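Long-range contacts in ESAT-6/WXG100 secretion system protein (PDB 7JQE), which is the extracellular region of EsaA, a subunit of the bacterial type VIIb secretion system, and probably contributes to protein toxin export: residues A[253-257]-A[404-409]; A[139-143]-A[476-480]. All coordinates share one frame; numbering follows the deposited sequence.

Contact 1: residues A[253-257]-A[404-409]. With EDO (1,2-ethanediol), chain B.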
# COMPACT_ATOMS: atom_id res chain seq x y z
N ALA A 253 -19.30 -13.07 -10.01
CA ALA A 253 -19.71 -13.33 -8.63
C ALA A 253 -21.21 -13.11 -8.48
O ALA A 253 -21.76 -12.17 -9.06
CB ALA A 253 -18.96 -12.43 -7.65
N THR A 254 -21.88 -13.97 -7.72
CA THR A 254 -23.30 -13.80 -7.44
C THR A 254 -23.51 -13.45 -5.97
O THR A 254 -22.78 -13.92 -5.09
CB THR A 254 -24.09 -15.07 -7.78
OG1 THR A 254 -23.68 -16.14 -6.93
CG2 THR A 254 -23.87 -15.46 -9.24
N TYR A 255 -24.52 -12.62 -5.72
CA TYR A 255 -24.85 -12.19 -4.36
C TYR A 255 -26.32 -12.49 -4.10
O TYR A 255 -27.20 -11.97 -4.80
CB TYR A 255 -24.56 -10.70 -4.18
CG TYR A 255 -23.11 -10.34 -4.39
CD1 TYR A 255 -22.15 -10.66 -3.44
CD2 TYR A 255 -22.70 -9.67 -5.54
CE1 TYR A 255 -20.81 -10.33 -3.63
CE2 TYR A 255 -21.38 -9.33 -5.73
CZ TYR A 255 -20.44 -9.67 -4.78
OH TYR A 255 -19.12 -9.33 -4.99
N SER A 256 -26.58 -13.33 -3.10
CA SER A 256 -27.96 -13.70 -2.76
C SER A 256 -28.84 -12.47 -2.57
O SER A 256 -29.93 -12.37 -3.15
CB SER A 256 -27.97 -14.56 -1.50
OG SER A 256 -27.08 -15.66 -1.62
N PHE A 257 -28.38 -11.51 -1.77
CA PHE A 257 -29.25 -10.42 -1.33
C PHE A 257 -29.77 -9.55 -2.48
O PHE A 257 -30.62 -8.69 -2.24
CB PHE A 257 -28.51 -9.53 -0.31
CG PHE A 257 -27.61 -8.50 -0.93
CD1 PHE A 257 -26.35 -8.83 -1.39
CD2 PHE A 257 -28.02 -7.18 -1.03
CE1 PHE A 257 -25.52 -7.88 -1.95
CE2 PHE A 257 -27.20 -6.21 -1.59
CZ PHE A 257 -25.94 -6.56 -2.05
N ASP A 404 -25.48 -13.80 4.43
CA ASP A 404 -24.93 -14.52 3.29
C ASP A 404 -23.71 -13.84 2.68
O ASP A 404 -22.66 -14.47 2.53
CB ASP A 404 -26.01 -14.71 2.21
CG ASP A 404 -27.15 -15.59 2.68
OD1 ASP A 404 -26.90 -16.52 3.48
OD2 ASP A 404 -28.30 -15.36 2.24
N ASP A 405 -23.83 -12.56 2.33
CA ASP A 405 -22.89 -11.92 1.41
C ASP A 405 -21.89 -10.98 2.07
O ASP A 405 -20.80 -10.81 1.53
CB ASP A 405 -23.67 -11.14 0.34
CG ASP A 405 -24.54 -12.05 -0.52
OD1 ASP A 405 -24.05 -13.13 -0.91
OD2 ASP A 405 -25.70 -11.68 -0.79
N LEU A 406 -22.24 -10.38 3.21
CA LEU A 406 -21.40 -9.33 3.76
C LEU A 406 -19.96 -9.81 3.98
O LEU A 406 -19.01 -9.11 3.63
CB LEU A 406 -22.00 -8.82 5.07
CG LEU A 406 -21.57 -7.43 5.51
CD1 LEU A 406 -21.60 -6.46 4.34
CD2 LEU A 406 -22.49 -6.94 6.63
N LYS A 407 -19.80 -11.02 4.53
CA LYS A 407 -18.46 -11.52 4.80
C LYS A 407 -17.65 -11.65 3.51
O LYS A 407 -16.43 -11.45 3.51
CB LYS A 407 -18.53 -12.87 5.50
CG LYS A 407 -19.00 -13.98 4.59
CD LYS A 407 -19.08 -15.31 5.32
CE LYS A 407 -20.19 -16.17 4.72
NZ LYS A 407 -20.14 -16.16 3.23
N THR A 408 -18.31 -11.99 2.41
CA THR A 408 -17.60 -12.04 1.13
C THR A 408 -17.31 -10.65 0.60
O THR A 408 -16.27 -10.42 -0.01
CB THR A 408 -18.41 -12.85 0.12
OG1 THR A 408 -18.13 -14.24 0.30
CG2 THR A 408 -18.04 -12.45 -1.30
N ILE A 409 -18.22 -9.70 0.83
CA ILE A 409 -17.99 -8.34 0.35
C ILE A 409 -16.85 -7.68 1.11
O ILE A 409 -16.04 -6.96 0.52
CB ILE A 409 -19.29 -7.52 0.45
CG1 ILE A 409 -20.31 -8.01 -0.58
CG2 ILE A 409 -19.00 -6.04 0.28
CD1 ILE A 409 -21.73 -7.55 -0.28
C1 EDO B . -16.36 -14.32 -3.55
O1 EDO B . -16.17 -15.09 -2.36
C2 EDO B . -17.58 -14.83 -4.30
O2 EDO B . -17.77 -14.06 -5.49
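The rings of Tyr255 and Phe257 both present an edge to the carboxylate of Asp405, where a loop entering a 3-10 turn at Ser256 lies against helix 396-427. This is a loop-to-helix contact between the segment after helix 225-244 and helix 396-427, with one acidic side chain at its centre. Asp405 OD1 and Thr408 CG2 sit near the plane of the Tyr255 ring, and this ring stands almost upright to the carboxylate, 88° between planes. The Phe257 ring takes Asp405 OD2 in its own plane, CD1 to OD2 being 3.0 Å. Ile409 approaches both rings obliquely: its CG1 is 3.9 Å from CE1 of Tyr255, and its CD1 meets CE1 of Phe257 at 4.2 Å. Leu213 of helix 211-219 touches the side chains of Tyr255, Phe257 and Ile409, while Ile409 also packs on Phe410 of the second subunit.

The backbone N-H of Phe257 gives Asp405 OD2 a nearly straight bond of 2.9 Å (176° at the hydrogen), arriving almost in line with the C-O bond. Ser256 N makes only a weak bond of 3.4 Å to Asp405 OD1; together the two probably restrain rotation of the carboxylate. The negative group would probably be stabilised by these amides at the start of the turn. With chi1 -63°, Asp405 CG lies beside its own backbone N, which sends the carboxylate across to the loop. Next to it, Asp404 OD2 is hydrogen-bonded to Ser400 OG and lies 3.8 Å from Ser256 CB. Farther along the helix, a 1,2-ethanediol, probably from the crystallisation liquor, lies 3.4 Å from Thr408 CG2 through its C1, and its O1 makes a weak hydrogen bond with Thr408 OG1.

Contact 2: residues A[139-143]-A[476-480]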
# COMPACT_ATOMS: atom_id res chain seq x y z
N LEU A 139 42.62 18.55 -21.84
CA LEU A 139 42.84 19.99 -21.88
C LEU A 139 44.15 20.35 -22.58
O LEU A 139 44.23 21.40 -23.23
CB LEU A 139 42.81 20.58 -20.47
CG LEU A 139 41.44 20.54 -19.78
CD1 LEU A 139 41.55 21.00 -18.33
CD2 LEU A 139 40.44 21.39 -20.53
N ALA A 140 45.16 19.49 -22.47
CA ALA A 140 46.49 19.76 -23.02
C ALA A 140 46.91 21.20 -22.72
O ALA A 140 47.14 22.01 -23.62
CB ALA A 140 46.54 19.48 -24.51
N LEU A 141 47.00 21.50 -21.43
CA LEU A 141 47.39 22.84 -21.00
C LEU A 141 48.77 23.17 -21.55
O LEU A 141 49.70 22.37 -21.46
CB LEU A 141 47.39 22.92 -19.48
CG LEU A 141 47.49 24.32 -18.86
CD1 LEU A 141 46.24 25.12 -19.19
CD2 LEU A 141 47.69 24.22 -17.36
N ASP A 142 48.90 24.36 -22.14
CA ASP A 142 50.14 24.78 -22.78
C ASP A 142 51.11 25.32 -21.73
O ASP A 142 50.83 26.32 -21.06
CB ASP A 142 49.84 25.83 -23.85
CG ASP A 142 51.09 26.48 -24.39
OD1 ASP A 142 51.79 25.85 -25.21
OD2 ASP A 142 51.38 27.64 -23.99
N ILE A 143 52.26 24.66 -21.59
CA ILE A 143 53.22 25.02 -20.55
C ILE A 143 53.87 26.38 -20.79
O ILE A 143 54.34 27.00 -19.84
CB ILE A 143 54.31 23.95 -20.42
CG1 ILE A 143 55.20 23.94 -21.66
CG2 ILE A 143 53.70 22.57 -20.19
CD1 ILE A 143 56.48 23.14 -21.51
N TYR A 476 46.97 17.01 -12.16
CA TYR A 476 47.31 17.68 -13.42
C TYR A 476 48.32 18.79 -13.19
O TYR A 476 49.27 18.95 -13.97
CB TYR A 476 46.04 18.22 -14.09
CG TYR A 476 46.22 18.50 -15.56
CD1 TYR A 476 45.98 17.52 -16.51
CD2 TYR A 476 46.64 19.75 -16.00
CE1 TYR A 476 46.15 17.77 -17.86
CE2 TYR A 476 46.81 20.01 -17.35
CZ TYR A 476 46.57 19.02 -18.28
OH TYR A 476 46.75 19.27 -19.62
N THR A 477 48.15 19.57 -12.12
CA THR A 477 49.09 20.66 -11.84
C THR A 477 50.50 20.12 -11.65
O THR A 477 51.46 20.62 -12.25
CB THR A 477 48.64 21.43 -10.59
OG1 THR A 477 47.35 22.01 -10.82
CG2 THR A 477 49.63 22.53 -10.27
N GLU A 478 50.65 19.08 -10.83
CA GLU A 478 51.98 18.55 -10.54
C GLU A 478 52.62 17.94 -11.78
O GLU A 478 53.83 18.05 -11.98
CB GLU A 478 51.90 17.52 -9.41
CG GLU A 478 51.52 18.14 -8.07
CD GLU A 478 51.40 17.11 -6.96
OE1 GLU A 478 51.52 15.90 -7.24
OE2 GLU A 478 51.17 17.52 -5.80
N LEU A 479 51.81 17.30 -12.64
CA LEU A 479 52.35 16.75 -13.88
C LEU A 479 52.76 17.85 -14.84
O LEU A 479 53.79 17.74 -15.53
CB LEU A 479 51.34 15.81 -14.52
CG LEU A 479 51.06 14.52 -13.76
CD1 LEU A 479 49.70 13.96 -14.14
CD2 LEU A 479 52.16 13.50 -14.02
N THR A 480 51.98 18.93 -14.92
CA THR A 480 52.38 20.06 -15.76
C THR A 480 53.65 20.70 -15.23
O THR A 480 54.57 21.01 -16.01
CB THR A 480 51.25 21.09 -15.83
OG1 THR A 480 50.13 20.53 -16.52
CG2 THR A 480 51.72 22.33 -16.58
O HOH W 1 46.84 17.06 -20.80
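Tyr476 projects from helix 462-491 to meet Ala140 and Leu141, and its hydroxyl end forms the tight part of the contact. The backbone N-H of Leu141 reaches Tyr476 OH at 2.9 Å in a nearly straight bond (167° at the hydrogen). Beside it, Leu141 CB sits at the ring edge, in the ring plane, 3.7 Å from Tyr476 CE2, so the polar bond and the apolar touch come from the same residue. With chi1 -161°, Tyr476 CG lies roughly opposite its backbone N, which carries the phenol out from the helix toward the loop.

The other side is looser. A water in the plane of the ring lies 2.5 Å from Tyr476 OH, too short to be trusted, and accepts a weak bond of 3.4 Å from Ala140 N, an exposed residue, so a bridge through it is doubtful. Toward Ile143 the packing thins as well: its CG2 and Thr480 CG2 approach no closer than 4.1 Å, the two side chains sliding past each other in opposite directions. Thr480 OG1 donates to Tyr476 O at 3.1 Å from 38° above the carbonyl plane and accepts from Arg127 NH1; Tyr476 O also receives Thr480 N. Arg127 NH1, on helix 102-135, bonds Leu141 O too, so it bridges the two segments.

Helix 152-164 packs alongside, with Ile159 touching Leu141 and Thr480, and Leu163 touching Tyr476. On the same helix as Tyr476, Glu478 forms a salt bridge to Lys129 of the second subunit. A loop joining two helices is thus held by a tyrosine hydroxyl from a distant helix, packed against a helical cluster in which helices 102-135, 152-164 and 462-491 bring early and late parts of the chain together.

Overall arrangement
Contact 1 and contact 2 are far apart in an elongated chain: their centres are 81 Å apart, their nearest atoms about 67 Å, and they do not touch. Along the sequence, contact 1 is nested within the loop closed by contact 2. The segments of contact 1 in turn bracket the strands of the two antiparallel sheets. Contact 2 sits farther from the centre of the chain, about 56 Å against about 26 Å for contact 1. In both, a segment from a loop between regular elements, earlier in the chain, meets a long helix from its later part, with the second subunit packing close by. Ethanediol accompanies contact 1 alone.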